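Local atomic coordinates of dual function macrocyclase-peptidase POPB (Galerina marginata, PDB entry 5N4B), a protein that cleaves peptide bonds after prolyl residues and joins peptide ends into macrocycles in the biosynthesis of the amanitin toxins. Residues Pro88-Leu91 with His95-Trp98; Tyr97-Arg102 with Ser108-Ser113. The protein carries 1 engineered substitution. All coordinates share one frame; numbering follows the deposited sequence. Where two conformers were deposited one is given.

Contact 1 of 2, residues Pro88-Leu91 with His95-Trp98; sequences PTLL and HWYW
L90 lies over W96 on one face of this antiparallel hairpin. Its CB sits 3.6 Å from the centroid of the six-membered ring of W96, only 3° off the ring normal. The leucine CG is anti to the backbone N (chi1 172°), and CD1 thereby reaches the pyrrole side of the indole, 3.7 Å from W96 NE1. P88 CB approaches the same ring obliquely at CE3. On the other face L91 meets Y97 at about a right angle. L91 CD1 presses on the ring toward its rim, 3.3 Å from Y97 CE1. T89 and Y97 form the hydrogen-bonded pair: T89 N to Y97 O and Y97 N to T89 O, both 2.9 Å. L91 N then bonds H95 O near the turn. The packing is looser at T89, where the nearest side-chain approach is T89 CB to Y97 O, 4.0 Å. A water links T89 OG1 (2.8 Å) with Y97 O, and T89 packs on the backbone of the bound peptide. In the propeller domain these are the first two strands of a four-stranded blade. Strand 109-113 continues the sheet beyond W96 and W98, while F418 of strand 416-423 touches P88 and W96.

Contact 2 of 2, residues Tyr97-Arg102 with Ser108-Ser113; sequences YWFYNR and SVLYRS
This antiparallel beta hairpin forms the two middle strands of a four-stranded blade in the N-terminal beta-propeller domain. Strands 97-101 and 109-113 pair through W98 with Y111 and Y100 with V109, each pair closed by two backbone hydrogen bonds. Y111 N to W98 O is the straighter bond of its pair, at 2.8 Å.

W98, Y100 and Y111 make an aromatic cluster on one face of the sheet. Y111 CB lies over the W98 indole, 3.9 Å from the centroid of its six-membered ring. The Y111 ring is set obliquely to the five-membered ring of W98, planes at 35°. Y100 turns its edge to the face of Y111 in a T-shaped pair, with centroids 5.6 Å apart and planes at 82°. The Y100 ring gets there with CG anti to the backbone N (chi1 175°). D126 takes a hydrogen bond with Y111 OH, and D125 one with W98 NE1.

The other face carries Y97, F99, L110 and R112. L110 CD1 stands over the centre of the F99 ring, 3.8 Å from its centroid. F99 also packs on M146 and C149 of strand 144-151. The extended R112 chain runs beside Y97 and points the same way, its CG over the tyrosine face. In the conformer given, R112 NE makes only a weak and doubtful hydrogen bond to Y97 OH, whose stronger partner is D93.

This face also meets the bound peptide, which packs on F99 and L110. S108 OG is hydrogen-bonded to a polar side chain of that peptide. At the turn end of the hairpin, N101 OD1 accepts from G103 N, and ND2 also bonds Q105 O. N101 donates from its amide plane: N101 ND2 lies 3.1 Å from S108 OG.

How the contacts relate
Contacts 1 and 2 are successive hairpins of one propeller blade, with centres about 10 Å apart. Strand 96-101 is common to both, and Y97 and W98 take part in each. Y97 places its ring between L91 of contact 1 and R112 of contact 2. Segments 95-98 and 108-113 also meet directly. W96 O lies 2.8 Å from S113 N and H95 ND1 lies 2.8 Å from S113 O, both probable hydrogen bonds. The bound peptide touches both hairpins: T89 and L91 in contact 1, and S108, F99, N101 and L110 in contact 2. Neither contact is close to the charge relay residues D662, H699 and the engineered A578.

Contact 1 of 2, residues Pro88-Leu91 with His95-Trp98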
loop_
_atom_site.group_PDB
_atom_site.type_symbol
_atom_site.label_atom_id
_atom_site.label_comp_id
_atom_site.label_asym_id
_atom_site.label_seq_id
_atom_site.Cartn_x
_atom_site.Cartn_y
_atom_site.Cartn_z
ATOM N N PRO A 88 1.107 13.566 -16.194
ATOM C CA PRO A 88 0.870 14.994 -15.937
ATOM C C PRO A 88 -0.623 15.250 -15.759
ATOM O O PRO A 88 -1.464 14.488 -16.255
ATOM C CB PRO A 88 1.420 15.646 -17.218
ATOM C CG PRO A 88 1.036 14.655 -18.310
ATOM C CD PRO A 88 1.202 13.294 -17.649
ATOM N N THR A 89 -0.925 16.348 -15.056
ATOM C CA THR A 89 -2.292 16.799 -14.784
ATOM C C THR A 89 -2.431 18.217 -15.322
ATOM O O THR A 89 -1.607 19.085 -15.040
ATOM C CB THR A 89 -2.587 16.777 -13.282
ATOM O OG1 THR A 89 -2.427 15.458 -12.777
ATOM C CG2 THR A 89 -4.017 17.223 -13.031
ATOM N N LEU A 90 -3.501 18.463 -16.076
ATOM C CA LEU A 90 -3.775 19.796 -16.611
ATOM C C LEU A 90 -4.671 20.519 -15.617
ATOM O O LEU A 90 -5.779 20.051 -15.325
ATOM C CB LEU A 90 -4.517 19.661 -17.955
ATOM C CG LEU A 90 -5.035 20.979 -18.543
ATOM C CD1 LEU A 90 -3.947 21.972 -18.806
ATOM C CD2 LEU A 90 -5.847 20.686 -19.840
ATOM N N LEU A 91 -4.154 21.606 -15.041
ATOM C CA LEU A 91 -4.929 22.446 -14.139
ATOM C C LEU A 91 -5.694 23.490 -14.938
ATOM O O LEU A 91 -5.370 23.790 -16.101
ATOM C CB LEU A 91 -4.035 23.093 -13.070
ATOM C CG LEU A 91 -3.243 22.099 -12.235
ATOM C CD1 LEU A 91 -2.564 22.877 -11.070
ATOM C CD2 LEU A 91 -4.126 20.994 -11.694
ATOM N N HIS A 95 -1.803 25.050 -17.379
ATOM C CA HIS A 95 -0.492 24.425 -17.323
ATOM C C HIS A 95 -0.607 22.998 -16.799
ATOM O O HIS A 95 -1.572 22.626 -16.149
ATOM C CB HIS A 95 0.438 25.276 -16.440
ATOM C CG HIS A 95 0.840 26.567 -17.091
ATOM N ND1 HIS A 95 2.087 26.772 -17.625
ATOM C CD2 HIS A 95 0.109 27.671 -17.395
ATOM C CE1 HIS A 95 2.139 27.988 -18.163
ATOM N NE2 HIS A 95 0.949 28.543 -18.056
ATOM N N TRP A 96 0.413 22.226 -17.129
ATOM C CA TRP A 96 0.499 20.822 -16.794
ATOM C C TRP A 96 1.533 20.611 -15.697
ATOM O O TRP A 96 2.623 21.201 -15.722
ATOM C CB TRP A 96 0.905 20.057 -18.061
ATOM C CG TRP A 96 -0.067 20.063 -19.159
ATOM C CD1 TRP A 96 -0.224 21.032 -20.073
ATOM C CD2 TRP A 96 -0.992 19.048 -19.474
ATOM N NE1 TRP A 96 -1.215 20.679 -20.972
ATOM C CE2 TRP A 96 -1.692 19.451 -20.611
ATOM C CE3 TRP A 96 -1.318 17.822 -18.897
ATOM C CZ2 TRP A 96 -2.677 18.660 -21.196
ATOM C CZ3 TRP A 96 -2.319 17.053 -19.478
ATOM C CH2 TRP A 96 -2.961 17.469 -20.618
ATOM N N TYR A 97 1.204 19.743 -14.756
ATOM C CA TYR A 97 2.039 19.511 -13.581
ATOM C C TYR A 97 2.292 18.016 -13.432
ATOM O O TYR A 97 1.382 17.203 -13.614
ATOM C CB TYR A 97 1.325 20.031 -12.335
ATOM C CG TYR A 97 1.105 21.505 -12.283
ATOM C CD1 TYR A 97 0.177 22.136 -13.136
ATOM C CD2 TYR A 97 1.819 22.288 -11.397
ATOM C CE1 TYR A 97 -0.034 23.522 -13.066
ATOM C CE2 TYR A 97 1.594 23.657 -11.313
ATOM C CZ TYR A 97 0.664 24.252 -12.167
ATOM O OH TYR A 97 0.448 25.622 -12.072
ATOM N N TRP A 98 3.509 17.643 -13.068
ATOM C CA TRP A 98 3.857 16.241 -12.963
ATOM C C TRP A 98 5.027 16.098 -11.998
ATOM O O TRP A 98 5.819 17.031 -11.799
ATOM C CB TRP A 98 4.235 15.641 -14.344
ATOM C CG TRP A 98 5.491 16.165 -14.924
ATOM C CD1 TRP A 98 6.735 15.582 -14.852
ATOM C CD2 TRP A 98 5.669 17.390 -15.655
ATOM N NE1 TRP A 98 7.672 16.390 -15.476
ATOM C CE2 TRP A 98 7.044 17.499 -15.972
ATOM C CE3 TRP A 98 4.815 18.406 -16.048
ATOM C CZ2 TRP A 98 7.561 18.563 -16.714
ATOM C CZ3 TRP A 98 5.339 19.463 -16.782
ATOM C CH2 TRP A 98 6.689 19.539 -17.076
HETATM O O HOH W 1 0.227 14.946 -12.247
#

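Contact 2 of 2, residues Tyr97-Arg102 with Ser108-Ser113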
loop_
_atom_site.group_PDB
_atom_site.type_symbol
_atom_site.label_atom_id
_atom_site.label_comp_id
_atom_site.label_asym_id
_atom_site.label_seq_id
_atom_site.Cartn_x
_atom_site.Cartn_y
_atom_site.Cartn_z
ATOM N N TYR A 97 1.204 19.743 -14.756
ATOM C CA TYR A 97 2.039 19.511 -13.581
ATOM C C TYR A 97 2.292 18.016 -13.432
ATOM O O TYR A 97 1.382 17.203 -13.614
ATOM C CB TYR A 97 1.325 20.031 -12.335
ATOM C CG TYR A 97 1.105 21.505 -12.283
ATOM C CD1 TYR A 97 0.177 22.136 -13.136
ATOM C CD2 TYR A 97 1.819 22.288 -11.397
ATOM C CE1 TYR A 97 -0.034 23.522 -13.066
ATOM C CE2 TYR A 97 1.594 23.657 -11.313
ATOM C CZ TYR A 97 0.664 24.252 -12.167
ATOM O OH TYR A 97 0.448 25.622 -12.072
ATOM N N TRP A 98 3.509 17.643 -13.068
ATOM C CA TRP A 98 3.857 16.241 -12.963
ATOM C C TRP A 98 5.027 16.098 -11.998
ATOM O O TRP A 98 5.819 17.031 -11.799
ATOM C CB TRP A 98 4.235 15.641 -14.344
ATOM C CG TRP A 98 5.491 16.165 -14.924
ATOM C CD1 TRP A 98 6.735 15.582 -14.852
ATOM C CD2 TRP A 98 5.669 17.390 -15.655
ATOM N NE1 TRP A 98 7.672 16.390 -15.476
ATOM C CE2 TRP A 98 7.044 17.499 -15.972
ATOM C CE3 TRP A 98 4.815 18.406 -16.048
ATOM C CZ2 TRP A 98 7.561 18.563 -16.714
ATOM C CZ3 TRP A 98 5.339 19.463 -16.782
ATOM C CH2 TRP A 98 6.689 19.539 -17.076
ATOM N N PHE A 99 5.166 14.905 -11.431
ATOM C CA PHE A 99 6.316 14.600 -10.571
ATOM C C PHE A 99 7.461 14.032 -11.389
ATOM O O PHE A 99 7.274 13.280 -12.342
ATOM C CB PHE A 99 5.934 13.601 -9.461
ATOM C CG PHE A 99 5.088 14.205 -8.399
ATOM C CD1 PHE A 99 5.667 14.904 -7.356
ATOM C CD2 PHE A 99 3.719 14.060 -8.447
ATOM C CE1 PHE A 99 4.880 15.464 -6.374
ATOM C CE2 PHE A 99 2.938 14.596 -7.441
ATOM C CZ PHE A 99 3.533 15.301 -6.409
ATOM N N TYR A 100 8.664 14.415 -10.985
ATOM C CA TYR A 100 9.906 14.042 -11.647
ATOM C C TYR A 100 10.972 13.750 -10.607
ATOM O O TYR A 100 11.151 14.548 -9.686
ATOM C CB TYR A 100 10.413 15.157 -12.602
ATOM C CG TYR A 100 11.766 14.906 -13.245
ATOM C CD1 TYR A 100 11.968 13.823 -14.085
ATOM C CD2 TYR A 100 12.833 15.699 -12.962
ATOM C CE1 TYR A 100 13.196 13.579 -14.647
ATOM C CE2 TYR A 100 14.074 15.468 -13.542
ATOM C CZ TYR A 100 14.215 14.390 -14.359
ATOM O OH TYR A 100 15.475 14.195 -14.909
ATOM N N ASN A 101 11.647 12.602 -10.730
ATOM C CA ASN A 101 12.775 12.210 -9.887
ATOM C C ASN A 101 13.974 12.030 -10.812
ATOM O O ASN A 101 13.904 11.274 -11.780
ATOM C CB ASN A 101 12.440 10.905 -9.169
ATOM C CG ASN A 101 13.372 10.617 -8.026
ATOM O OD1 ASN A 101 14.592 10.625 -8.199
ATOM N ND2 ASN A 101 12.815 10.384 -6.843
ATOM N N ARG A 102 15.068 12.714 -10.501
ATOM C CA ARG A 102 16.282 12.598 -11.293
ATOM C C ARG A 102 16.840 11.186 -11.303
ATOM O O ARG A 102 17.594 10.844 -12.230
ATOM C CB ARG A 102 17.347 13.589 -10.801
ATOM C CG ARG A 102 16.961 15.038 -11.033
ATOM C CD ARG A 102 17.781 16.040 -10.166
ATOM N NE ARG A 102 19.215 16.012 -10.441
ATOM C CZ ARG A 102 19.806 16.775 -11.359
ATOM N NH1 ARG A 102 19.142 17.644 -12.096
ATOM N NH2 ARG A 102 21.123 16.691 -11.507
ATOM N N SER A 108 10.267 12.813 -4.909
ATOM C CA SER A 108 10.139 13.347 -6.244
ATOM C C SER A 108 9.608 14.777 -6.172
ATOM O O SER A 108 8.977 15.187 -5.200
ATOM C CB SER A 108 9.240 12.472 -7.099
ATOM O OG SER A 108 9.831 11.187 -7.151
ATOM N N VAL A 109 9.868 15.528 -7.233
ATOM C CA VAL A 109 9.638 16.969 -7.282
ATOM C C VAL A 109 8.509 17.281 -8.253
ATOM O O VAL A 109 8.463 16.745 -9.358
ATOM C CB VAL A 109 10.921 17.701 -7.708
ATOM C CG1 VAL A 109 10.707 19.178 -7.809
ATOM C CG2 VAL A 109 12.024 17.362 -6.683
ATOM N N LEU A 110 7.603 18.159 -7.834
ATOM C CA LEU A 110 6.465 18.549 -8.648
ATOM C C LEU A 110 6.883 19.683 -9.578
ATOM O O LEU A 110 7.221 20.789 -9.129
ATOM C CB LEU A 110 5.292 18.952 -7.763
ATOM C CG LEU A 110 3.921 19.185 -8.354
ATOM C CD1 LEU A 110 3.500 18.000 -9.259
ATOM C CD2 LEU A 110 2.892 19.418 -7.244
ATOM N N TYR A 111 6.781 19.437 -10.864
ATOM C CA TYR A 111 7.111 20.361 -11.943
ATOM C C TYR A 111 5.857 20.945 -12.566
ATOM O O TYR A 111 4.800 20.314 -12.567
ATOM C CB TYR A 111 7.885 19.616 -13.048
ATOM C CG TYR A 111 9.396 19.616 -12.848
ATOM C CD1 TYR A 111 9.972 19.044 -11.749
ATOM C CD2 TYR A 111 10.219 20.212 -13.736
ATOM C CE1 TYR A 111 11.356 19.080 -11.530
ATOM C CE2 TYR A 111 11.601 20.228 -13.542
ATOM C CZ TYR A 111 12.139 19.672 -12.418
ATOM O OH TYR A 111 13.513 19.738 -12.221
ATOM N N ARG A 112 6.052 22.104 -13.074
ATOM C CA ARG A 112 4.953 22.848 -13.928
ATOM C C ARG A 112 5.467 23.266 -15.294
ATOM O O ARG A 112 6.577 23.725 -15.482
ATOM C CB ARG A 112 4.784 24.204 -13.214
ATOM C CG ARG A 112 3.810 25.203 -13.876
ATOM C CD ARG A 112 3.666 26.534 -13.099
ATOM N NE ARG A 112 2.719 27.460 -13.777
ATOM C CZ ARG A 112 3.037 28.321 -14.764
ATOM N NH1 ARG A 112 2.136 29.195 -15.234
ATOM N NH2 ARG A 112 4.249 28.316 -15.280
ATOM N N SER A 113 4.660 22.994 -16.274
ATOM C CA SER A 113 5.075 23.285 -17.635
ATOM C C SER A 113 5.369 24.771 -17.806
ATOM O O SER A 113 4.666 25.625 -17.276
ATOM C CB SER A 113 4.012 22.820 -18.650
ATOM O OG SER A 113 2.762 23.472 -18.484
HETATM O O HOH W 2 16.567 18.096 -12.654
#